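Local coordinates for protein ethanolamine kinase Pv091845 (Plasmodium vivax, PDB 2QG7) that probably phosphorylates ethanolamine, the first step in making phosphatidylethanolamine, at residues I240-Y243 with F244-N248; G422-S425 with L426-M430. All coordinates share one frame; numbering follows the deposited sequence.

Interaction 1 (I240-Y243 with F244-N248); sequences IWKY and FHLLN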
# COMPACT_ATOMS: atom_id res chain seq x y z
N ILE D 240 19.90 8.29 9.65
CA ILE D 240 18.54 8.83 9.59
C ILE D 240 18.51 10.32 9.25
O ILE D 240 17.75 10.74 8.40
CB ILE D 240 17.73 8.53 10.88
CG1 ILE D 240 17.61 7.03 11.10
CG2 ILE D 240 16.32 9.13 10.79
CD1 ILE D 240 16.85 6.68 12.36
N TRP D 241 19.34 11.11 9.93
CA TRP D 241 19.47 12.54 9.62
C TRP D 241 20.06 12.81 8.25
O TRP D 241 19.72 13.81 7.63
CB TRP D 241 20.28 13.31 10.69
CG TRP D 241 19.50 13.49 11.97
CD1 TRP D 241 19.76 12.90 13.17
CD2 TRP D 241 18.34 14.30 12.16
NE1 TRP D 241 18.83 13.30 14.11
CE2 TRP D 241 17.94 14.14 13.51
CE3 TRP D 241 17.57 15.12 11.32
CZ2 TRP D 241 16.81 14.81 14.05
CZ3 TRP D 241 16.45 15.77 11.86
CH2 TRP D 241 16.08 15.61 13.21
N LYS D 242 20.91 11.91 7.76
CA LYS D 242 21.47 12.07 6.42
C LYS D 242 20.34 11.96 5.39
O LYS D 242 20.27 12.74 4.46
CB LYS D 242 22.53 11.00 6.18
CG LYS D 242 23.36 11.09 4.86
CD LYS D 242 23.74 9.59 4.43
CE LYS D 242 24.61 9.61 3.11
NZ LYS D 242 25.04 8.20 2.68
N TYR D 243 19.47 10.98 5.56
CA TYR D 243 18.34 10.80 4.65
C TYR D 243 17.38 12.01 4.70
O TYR D 243 16.91 12.48 3.67
CB TYR D 243 17.57 9.52 4.98
CG TYR D 243 18.29 8.20 4.85
CD1 TYR D 243 19.38 8.03 3.98
CD2 TYR D 243 17.87 7.10 5.59
CE1 TYR D 243 20.04 6.78 3.86
CE2 TYR D 243 18.49 5.87 5.47
CZ TYR D 243 19.57 5.70 4.60
OH TYR D 243 20.18 4.46 4.50
N PHE D 244 17.13 12.52 5.91
CA PHE D 244 16.26 13.63 6.13
C PHE D 244 16.77 14.84 5.37
O PHE D 244 16.01 15.46 4.61
CB PHE D 244 16.16 13.94 7.62
CG PHE D 244 15.27 15.13 7.93
CD1 PHE D 244 13.89 14.95 8.14
CD2 PHE D 244 15.81 16.43 8.01
CE1 PHE D 244 13.08 16.06 8.41
CE2 PHE D 244 15.00 17.53 8.27
CZ PHE D 244 13.65 17.36 8.47
N HIS D 245 18.05 15.16 5.56
CA HIS D 245 18.68 16.34 4.94
C HIS D 245 18.78 16.25 3.41
O HIS D 245 18.64 17.25 2.74
CB HIS D 245 20.05 16.66 5.58
CG HIS D 245 19.97 17.14 7.01
ND1 HIS D 245 19.33 18.31 7.38
CD2 HIS D 245 20.47 16.62 8.16
CE1 HIS D 245 19.42 18.47 8.69
NE2 HIS D 245 20.09 17.45 9.18
N LEU D 246 19.03 15.07 2.87
CA LEU D 246 19.04 14.90 1.43
C LEU D 246 17.64 15.05 0.81
O LEU D 246 17.49 15.55 -0.33
CB LEU D 246 19.64 13.55 1.07
CG LEU D 246 21.17 13.35 1.21
CD1 LEU D 246 21.53 11.86 1.20
CD2 LEU D 246 21.92 14.08 0.08
N LEU D 247 16.62 14.66 1.56
CA LEU D 247 15.25 14.78 1.10
C LEU D 247 14.72 16.17 1.30
O LEU D 247 13.97 16.66 0.46
CB LEU D 247 14.35 13.77 1.78
CG LEU D 247 14.40 12.33 1.27
CD1 LEU D 247 13.53 11.44 2.13
CD2 LEU D 247 13.98 12.25 -0.19
N ASN D 248 15.12 16.82 2.39
CA ASN D 248 14.65 18.19 2.67
C ASN D 248 15.24 19.23 1.70
O ASN D 248 14.57 20.17 1.32
CB ASN D 248 14.96 18.58 4.11
CG ASN D 248 14.22 19.83 4.56
OD1 ASN D 248 14.81 20.73 5.16
ND2 ASN D 248 12.92 19.86 4.33
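Phe244 opens the second half of this helical stretch by meeting Trp241, three residues earlier, while its backbone N donates a hydrogen bond to Ile240 O. Its ring takes the outer edge of the indole over one face: CZ3 of Trp241 lies 4.0 Å from CD2 of Phe244, nearer the rim of the phenyl ring than its centre. Centroids 5.4 Å apart and planes at 76° identify a T-shaped pair. The torsions explain the meeting. With CG opposite its own nitrogen (chi1 179°), the Phe244 ring runs on toward the C-terminal end of the helix; the indole also sweeps its six-membered ring forward, so CE3 and CZ3 reach the phenyl face. His245 follows, with NE2 4.0 Å from Trp241 CE3. Its imidazole is oblique to the indole, neither stacked nor edge-to-face, yet it completes a cluster of three aromatic rings. The backbone N of His245 donates a hydrogen bond to Trp241 O at 3.0 Å with an N-H...O angle of 165°. Leu246 lies alongside Lys242, pointing the same way, and CD1 of Leu246 comes 4.2 Å from CG of Lys242; the lysine's ammonium hydrogen-bonds the carbonyl of Glu147. Leu247 rests CB 3.4 Å from Tyr243 O, and its backbone N hydrogen-bonds that oxygen. Beyond the segment, Trp241 NE1 hydrogen-bonds Glu280 OE1, and both Trp241 and Phe244 touch Ile276, so the T-shaped pair faces helix 269-284. Four successive bonds, from the backbone N of Phe244 to Leu247 back to the carbonyls of Ile240 to Tyr243, define an alpha-helix, here carrying an aromatic cluster with i, i+3 and i+4 spacing in helix 236-251.

Interaction 2 (G422-S425 with L426-M430); sequences GLWS and LLQGM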
# COMPACT_ATOMS: atom_id res chain seq x y z
N GLY D 422 11.54 4.32 5.38
CA GLY D 422 10.74 5.33 4.70
C GLY D 422 11.55 6.36 3.94
O GLY D 422 11.21 6.67 2.82
N LEU D 423 12.59 6.92 4.56
CA LEU D 423 13.35 8.00 3.98
C LEU D 423 14.32 7.46 2.97
O LEU D 423 14.57 8.10 1.96
CB LEU D 423 14.11 8.76 5.04
CG LEU D 423 13.40 9.48 6.18
CD1 LEU D 423 14.43 10.01 7.18
CD2 LEU D 423 12.41 10.56 5.69
N TRP D 424 14.88 6.28 3.23
CA TRP D 424 15.72 5.61 2.26
C TRP D 424 14.97 5.35 0.96
O TRP D 424 15.46 5.63 -0.13
CB TRP D 424 16.21 4.26 2.85
CG TRP D 424 17.00 3.45 1.90
CD1 TRP D 424 18.35 3.56 1.65
CD2 TRP D 424 16.51 2.41 1.03
NE1 TRP D 424 18.73 2.62 0.71
CE2 TRP D 424 17.62 1.92 0.30
CE3 TRP D 424 15.24 1.85 0.80
CZ2 TRP D 424 17.49 0.90 -0.66
CZ3 TRP D 424 15.10 0.87 -0.13
CH2 TRP D 424 16.25 0.36 -0.84
N SER D 425 13.78 4.78 1.09
CA SER D 425 12.96 4.45 -0.07
C SER D 425 12.51 5.66 -0.89
O SER D 425 12.50 5.63 -2.11
CB SER D 425 11.77 3.62 0.34
OG SER D 425 11.26 2.99 -0.83
N LEU D 426 12.16 6.73 -0.20
CA LEU D 426 11.82 7.96 -0.88
C LEU D 426 13.02 8.53 -1.66
O LEU D 426 12.85 9.01 -2.80
CB LEU D 426 11.26 9.00 0.10
CG LEU D 426 9.83 8.77 0.57
CD1 LEU D 426 9.42 9.84 1.62
CD2 LEU D 426 8.79 8.74 -0.59
N LEU D 427 14.22 8.50 -1.05
CA LEU D 427 15.45 8.97 -1.70
C LEU D 427 15.79 8.19 -2.93
O LEU D 427 16.29 8.73 -3.89
CB LEU D 427 16.64 8.84 -0.75
CG LEU D 427 17.21 10.06 -0.03
CD1 LEU D 427 18.37 9.55 0.89
CD2 LEU D 427 17.73 11.08 -1.04
N GLN D 428 15.55 6.89 -2.89
CA GLN D 428 15.71 6.02 -4.03
C GLN D 428 14.70 6.30 -5.14
O GLN D 428 15.03 6.14 -6.33
CB GLN D 428 15.61 4.56 -3.57
CG GLN D 428 16.65 4.19 -2.55
CD GLN D 428 18.00 3.93 -3.15
OE1 GLN D 428 18.37 2.78 -3.38
NE2 GLN D 428 18.77 4.98 -3.42
N GLY D 429 13.48 6.66 -4.74
CA GLY D 429 12.44 7.04 -5.67
C GLY D 429 12.69 8.35 -6.42
O GLY D 429 12.05 8.59 -7.44
N MET D 430 13.58 9.20 -5.92
CA MET D 430 13.98 10.43 -6.62
C MET D 430 14.87 10.14 -7.83
O MET D 430 14.80 10.84 -8.85
CB MET D 430 14.69 11.42 -5.70
CG MET D 430 13.90 11.87 -4.49
SD MET D 430 12.29 12.69 -4.75
CE MET D 430 11.12 11.33 -4.66
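Four successive i to i+4 bonds, from Leu426 N to Gly422 O through Gly429 N to Ser425 O, establish regular alpha-helical geometry, with Gln428 N reaching Trp424 O at 3.0 Å and an N-H...O angle of 155°. One turn apart, Trp424 and Gln428 also meet through their side chains. The aliphatic part of the glutamine supplies the principal contact: CG of Gln428 stands 3.9 Å from the centroid of the six-membered ring of Trp424, 14° off its normal, which satisfies the geometry of a CH-pi interaction. A bend at chi2 (-79°) then carries the amide outward from above the ring centre, bringing OE1 of Gln428 above and beyond the rim, 3.4 Å from CZ2 of Trp424. The two flat groups are inclined rather than stacked, so the methylene does the face packing. Trp424 has CG opposite its backbone nitrogen, directing the indole toward the following turn. Leu426 keeps to the backbone, with CG 3.4 Å from Gly422 O, and Leu427 places CB 3.5 Å from Leu423 O. The hydroxyl of Ser425 is satisfied by a hydrogen bond with Phe438 O. Within the fold, Leu423 and Leu427 pack against helix 236-251, Leu426 touches Leu446 of helix 438-448, and Gln428 reaches Thr121 and Lys144 in loops beside strands of the five-stranded sheet.

Both contacts are turns of single helices, but their settings differ: every touching residue of interaction 2 is buried, whereas interaction 1 is part buried and part exposed. Their centres lie 10 Å apart, and helices 236-251 and 413-430 meet directly. CB of Tyr243 is 3.5 Å from CB of Leu423, and CD1 of Tyr243 is 3.6 Å from CD1 of Leu427, evidence of apolar interhelical packing. Interaction 1 thus spends one face on this junction and its aromatic cluster on helix 269-284. Ring meets ring there, with His245 exposed; in interaction 2 a glutamine methylene rests on one face of an indole in buried surroundings.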